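Local coordinates for RavO (Legionella pneumophila subsp. pneumophila, PDB 6DM4), which binds phosphotyrosine peptides, such as one from human Shc1, through the SH2 domain described here, one piece of a longer Legionella protein, at residues Val8-His17 and Leu99-Gln107. Residues are numbered along the deposited sequence; the frame is centred on the assembly and turned at random.
Sequences VMEEIFVDRH and LGVMATLTQ. With SO4 (sulfate ion), chain H.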
loop_
_atom_site.group_PDB
_atom_site.type_symbol
_atom_site.label_atom_id
_atom_site.label_comp_id
_atom_site.label_asym_id
_atom_site.label_seq_id
_atom_site.Cartn_x
_atom_site.Cartn_y
_atom_site.Cartn_z
ATOM N N VAL A 8 -4.545 3.256 -6.390
ATOM C CA VAL A 8 -5.005 4.097 -5.289
ATOM C C VAL A 8 -4.425 3.606 -3.968
ATOM O O VAL A 8 -4.009 4.407 -3.121
ATOM C CB VAL A 8 -6.544 4.141 -5.249
ATOM C CG1 VAL A 8 -7.027 5.011 -4.095
ATOM C CG2 VAL A 8 -7.097 4.662 -6.571
ATOM N N MET A 9 -4.382 2.285 -3.774
ATOM C CA MET A 9 -3.779 1.730 -2.567
ATOM C C MET A 9 -2.297 2.061 -2.496
ATOM O O MET A 9 -1.777 2.378 -1.421
ATOM C CB MET A 9 -3.982 0.219 -2.522
ATOM C CG MET A 9 -5.402 -0.201 -2.211
ATOM S SD MET A 9 -5.634 -1.954 -2.530
ATOM C CE MET A 9 -4.153 -2.633 -1.794
ATOM N N GLU A 10 -1.601 1.978 -3.633
ATOM C CA GLU A 10 -0.197 2.373 -3.683
ATOM C C GLU A 10 -0.019 3.803 -3.195
ATOM O O GLU A 10 0.854 4.085 -2.366
ATOM C CB GLU A 10 0.343 2.220 -5.110
ATOM C CG GLU A 10 1.860 2.385 -5.244
ATOM C CD GLU A 10 2.298 2.682 -6.679
ATOM O OE1 GLU A 10 1.632 3.504 -7.342
ATOM O OE2 GLU A 10 3.297 2.100 -7.150
ATOM N N GLU A 11 -0.850 4.720 -3.697
ATOM C CA GLU A 11 -0.728 6.125 -3.327
ATOM C C GLU A 11 -0.906 6.315 -1.826
ATOM O O GLU A 11 -0.208 7.127 -1.209
ATOM C CB GLU A 11 -1.757 6.954 -4.099
ATOM C CG GLU A 11 -1.160 7.821 -5.199
ATOM C CD GLU A 11 -2.212 8.582 -5.988
ATOM O OE1 GLU A 11 -2.951 7.948 -6.772
ATOM O OE2 GLU A 11 -2.300 9.818 -5.827
ATOM N N ILE A 12 -1.826 5.565 -1.219
ATOM C CA ILE A 12 -2.087 5.716 0.211
ATOM C C ILE A 12 -0.992 5.050 1.033
ATOM O O ILE A 12 -0.445 5.649 1.967
ATOM C CB ILE A 12 -3.479 5.151 0.563
ATOM C CG1 ILE A 12 -4.579 5.962 -0.122
ATOM C CG2 ILE A 12 -3.708 5.131 2.087
ATOM C CD1 ILE A 12 -5.974 5.447 0.167
ATOM N N PHE A 13 -0.651 3.804 0.699
ATOM C CA PHE A 13 0.200 3.009 1.575
ATOM C C PHE A 13 1.656 3.457 1.561
ATOM O O PHE A 13 2.389 3.150 2.509
ATOM C CB PHE A 13 0.110 1.531 1.197
ATOM C CG PHE A 13 -1.229 0.911 1.491
ATOM C CD1 PHE A 13 -2.058 1.448 2.462
ATOM C CD2 PHE A 13 -1.656 -0.211 0.798
ATOM C CE1 PHE A 13 -3.291 0.877 2.733
ATOM C CE2 PHE A 13 -2.889 -0.788 1.064
ATOM C CZ PHE A 13 -3.707 -0.245 2.031
ATOM N N VAL A 14 2.104 4.164 0.520
ATOM C CA VAL A 14 3.475 4.675 0.527
ATOM C C VAL A 14 3.600 5.992 1.274
ATOM O O VAL A 14 4.725 6.437 1.535
ATOM C CB VAL A 14 4.054 4.879 -0.890
ATOM C CG1 VAL A 14 3.885 3.630 -1.745
ATOM C CG2 VAL A 14 3.399 6.076 -1.566
ATOM N N ASP A 15 2.489 6.632 1.617
ATOM C CA ASP A 15 2.542 7.961 2.204
ATOM C C ASP A 15 2.946 7.869 3.671
ATOM O O ASP A 15 2.587 6.922 4.376
ATOM C CB ASP A 15 1.191 8.662 2.070
ATOM C CG ASP A 15 1.239 10.112 2.509
ATOM O OD1 ASP A 15 1.493 10.985 1.655
ATOM O OD2 ASP A 15 1.041 10.377 3.715
ATOM N N ARG A 16 3.701 8.872 4.129
ATOM C CA ARG A 16 4.205 8.851 5.500
ATOM C C ARG A 16 3.092 8.906 6.536
ATOM O O ARG A 16 3.304 8.477 7.678
ATOM C CB ARG A 16 5.182 10.006 5.727
ATOM C CG ARG A 16 4.586 11.390 5.551
ATOM C CD ARG A 16 5.635 12.467 5.800
ATOM N NE ARG A 16 5.062 13.808 5.795
ATOM C CZ ARG A 16 4.512 14.386 6.858
ATOM N NH1 ARG A 16 4.458 13.739 8.017
ATOM N NH2 ARG A 16 4.014 15.611 6.764
ATOM N N HIS A 17 1.914 9.418 6.172
ATOM C CA HIS A 17 0.803 9.454 7.113
ATOM C C HIS A 17 0.227 8.074 7.392
ATOM O O HIS A 17 -0.450 7.902 8.413
ATOM C CB HIS A 17 -0.314 10.366 6.602
ATOM C CG HIS A 17 0.042 11.820 6.596
ATOM N ND1 HIS A 17 0.627 12.436 5.511
ATOM C CD2 HIS A 17 -0.112 12.781 7.538
ATOM C CE1 HIS A 17 0.820 13.714 5.784
ATOM N NE2 HIS A 17 0.380 13.949 7.008
ATOM N N LEU A 99 -4.005 17.036 -7.557
ATOM C CA LEU A 99 -2.704 16.524 -7.141
ATOM C C LEU A 99 -2.759 15.093 -6.615
ATOM O O LEU A 99 -1.733 14.572 -6.161
ATOM C CB LEU A 99 -2.079 17.443 -6.090
ATOM C CG LEU A 99 -1.480 18.753 -6.605
ATOM C CD1 LEU A 99 -0.820 19.519 -5.467
ATOM C CD2 LEU A 99 -0.486 18.488 -7.725
ATOM N N GLY A 100 -3.912 14.447 -6.660
ATOM C CA GLY A 100 -3.973 13.022 -6.418
ATOM C C GLY A 100 -4.693 12.662 -5.130
ATOM O O GLY A 100 -5.310 13.496 -4.456
ATOM N N VAL A 101 -4.593 11.375 -4.794
ATOM C CA VAL A 101 -5.427 10.809 -3.741
ATOM C C VAL A 101 -5.021 11.353 -2.379
ATOM O O VAL A 101 -5.873 11.760 -1.580
ATOM C CB VAL A 101 -5.362 9.271 -3.775
ATOM C CG1 VAL A 101 -6.113 8.682 -2.590
ATOM C CG2 VAL A 101 -5.925 8.749 -5.087
ATOM N N MET A 102 -3.719 11.362 -2.084
ATOM C CA MET A 102 -3.289 11.848 -0.776
ATOM C C MET A 102 -3.594 13.332 -0.626
ATOM O O MET A 102 -3.991 13.787 0.452
ATOM C CB MET A 102 -1.799 11.585 -0.561
ATOM C CG MET A 102 -1.449 10.237 0.072
ATOM S SD MET A 102 -2.446 9.754 1.507
ATOM C CE MET A 102 -2.336 11.221 2.539
ATOM N N ALA A 103 -3.422 14.103 -1.703
ATOM C CA ALA A 103 -3.822 15.506 -1.668
ATOM C C ALA A 103 -5.307 15.647 -1.386
ATOM O O ALA A 103 -5.728 16.610 -0.732
ATOM C CB ALA A 103 -3.467 16.200 -2.983
ATOM N N THR A 104 -6.112 14.686 -1.848
ATOM C CA THR A 104 -7.552 14.735 -1.620
ATOM C C THR A 104 -7.887 14.398 -0.174
ATOM O O THR A 104 -8.604 15.149 0.501
ATOM C CB THR A 104 -8.266 13.772 -2.569
ATOM O OG1 THR A 104 -7.962 14.121 -3.926
ATOM C CG2 THR A 104 -9.768 13.837 -2.356
ATOM N N LEU A 105 -7.382 13.260 0.311
ATOM C CA LEU A 105 -7.631 12.851 1.689
ATOM C C LEU A 105 -7.154 13.909 2.672
ATOM O O LEU A 105 -7.844 14.206 3.655
ATOM C CB LEU A 105 -6.948 11.512 1.958
ATOM C CG LEU A 105 -7.646 10.294 1.354
ATOM C CD1 LEU A 105 -6.745 9.065 1.424
ATOM C CD2 LEU A 105 -8.976 10.046 2.057
ATOM N N THR A 106 -5.992 14.511 2.407
ATOM C CA THR A 106 -5.477 15.548 3.295
ATOM C C THR A 106 -6.474 16.694 3.437
ATOM O O THR A 106 -6.724 17.181 4.548
ATOM C CB THR A 106 -4.133 16.060 2.782
ATOM O OG1 THR A 106 -3.175 14.995 2.822
ATOM C CG2 THR A 106 -3.632 17.208 3.647
ATOM N N GLN A 107 -7.064 17.130 2.323
ATOM C CA GLN A 107 -8.052 18.204 2.393
ATOM C C GLN A 107 -9.311 17.760 3.128
ATOM O O GLN A 107 -9.854 18.513 3.940
ATOM C CB GLN A 107 -8.400 18.697 0.986
ATOM C CG GLN A 107 -7.261 19.431 0.311
ATOM C CD GLN A 107 -6.812 20.640 1.107
ATOM O OE1 GLN A 107 -7.634 21.430 1.570
ATOM N NE2 GLN A 107 -5.503 20.798 1.259
HETATM S S SO4 H . 1.758 16.066 9.686
HETATM O O1 SO4 H . 2.982 15.348 10.038
HETATM O O2 SO4 H . 1.458 17.058 10.715
HETATM O O3 SO4 H . 0.652 15.118 9.584
HETATM O O4 SO4 H . 1.939 16.750 8.409
HETATM O O HOH W 1 -1.546 10.633 -3.672
#
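Helix 8-13 crosses the first turns of helix 101-119 at -61°, their short axes 9.6 Å apart, with the CA atoms of I12 and M102 and of E11 and V101 nearest across the gap. E11 reaches over the start of the second helix: its OE2 accepts the backbone N-H of V101 at 3.0 Å in a fairly straight bond (164°) that arrives from above the carboxylate plane. G100 holds the N-cap position, and the carboxylate lies where its charge could interact favourably with the helix dipole. Beside this polar end the aliphatic side chains meet. V101, with CG1 anti to its backbone N (chi1 174°), sets that methyl 4.0 Å from I12 CG1, while V101 CG2 lies 4.0 Å from V8 CG1. One turn on, I12 CD1 meets L105 CD1 at 3.9 Å. In this SH2 domain the two helices pack on the same face of the central antiparallel sheet: I12 also touches L41 and I75 of strands 40-43 and 67-76, and L105 touches Y73. M102, bent at chi2 and chi3, curls its thioether alongside D15, CG lying 3.4 Å from D15 OD1 and CE against the carboxylate. That carboxylate is held by H17: D15 OD2 accepts the H17 backbone N-H on its anti side, out of the carboxylate plane, closing an Asx turn, and also takes the ND1-H of H17 at 2.8 Å on its syn lone pair, almost in the imidazole plane. This bond helps to fix the ring's rotation, with F39 stacked on it, and NE2 points to a sulfate, probably from the crystallisation liquor, which it reaches only weakly. R16 lays its guanidinium across one face of the H17 ring and binds that anion more firmly, NH2 to sulfate O4 at 2.9 Å; the N-H of E38 is a further donor.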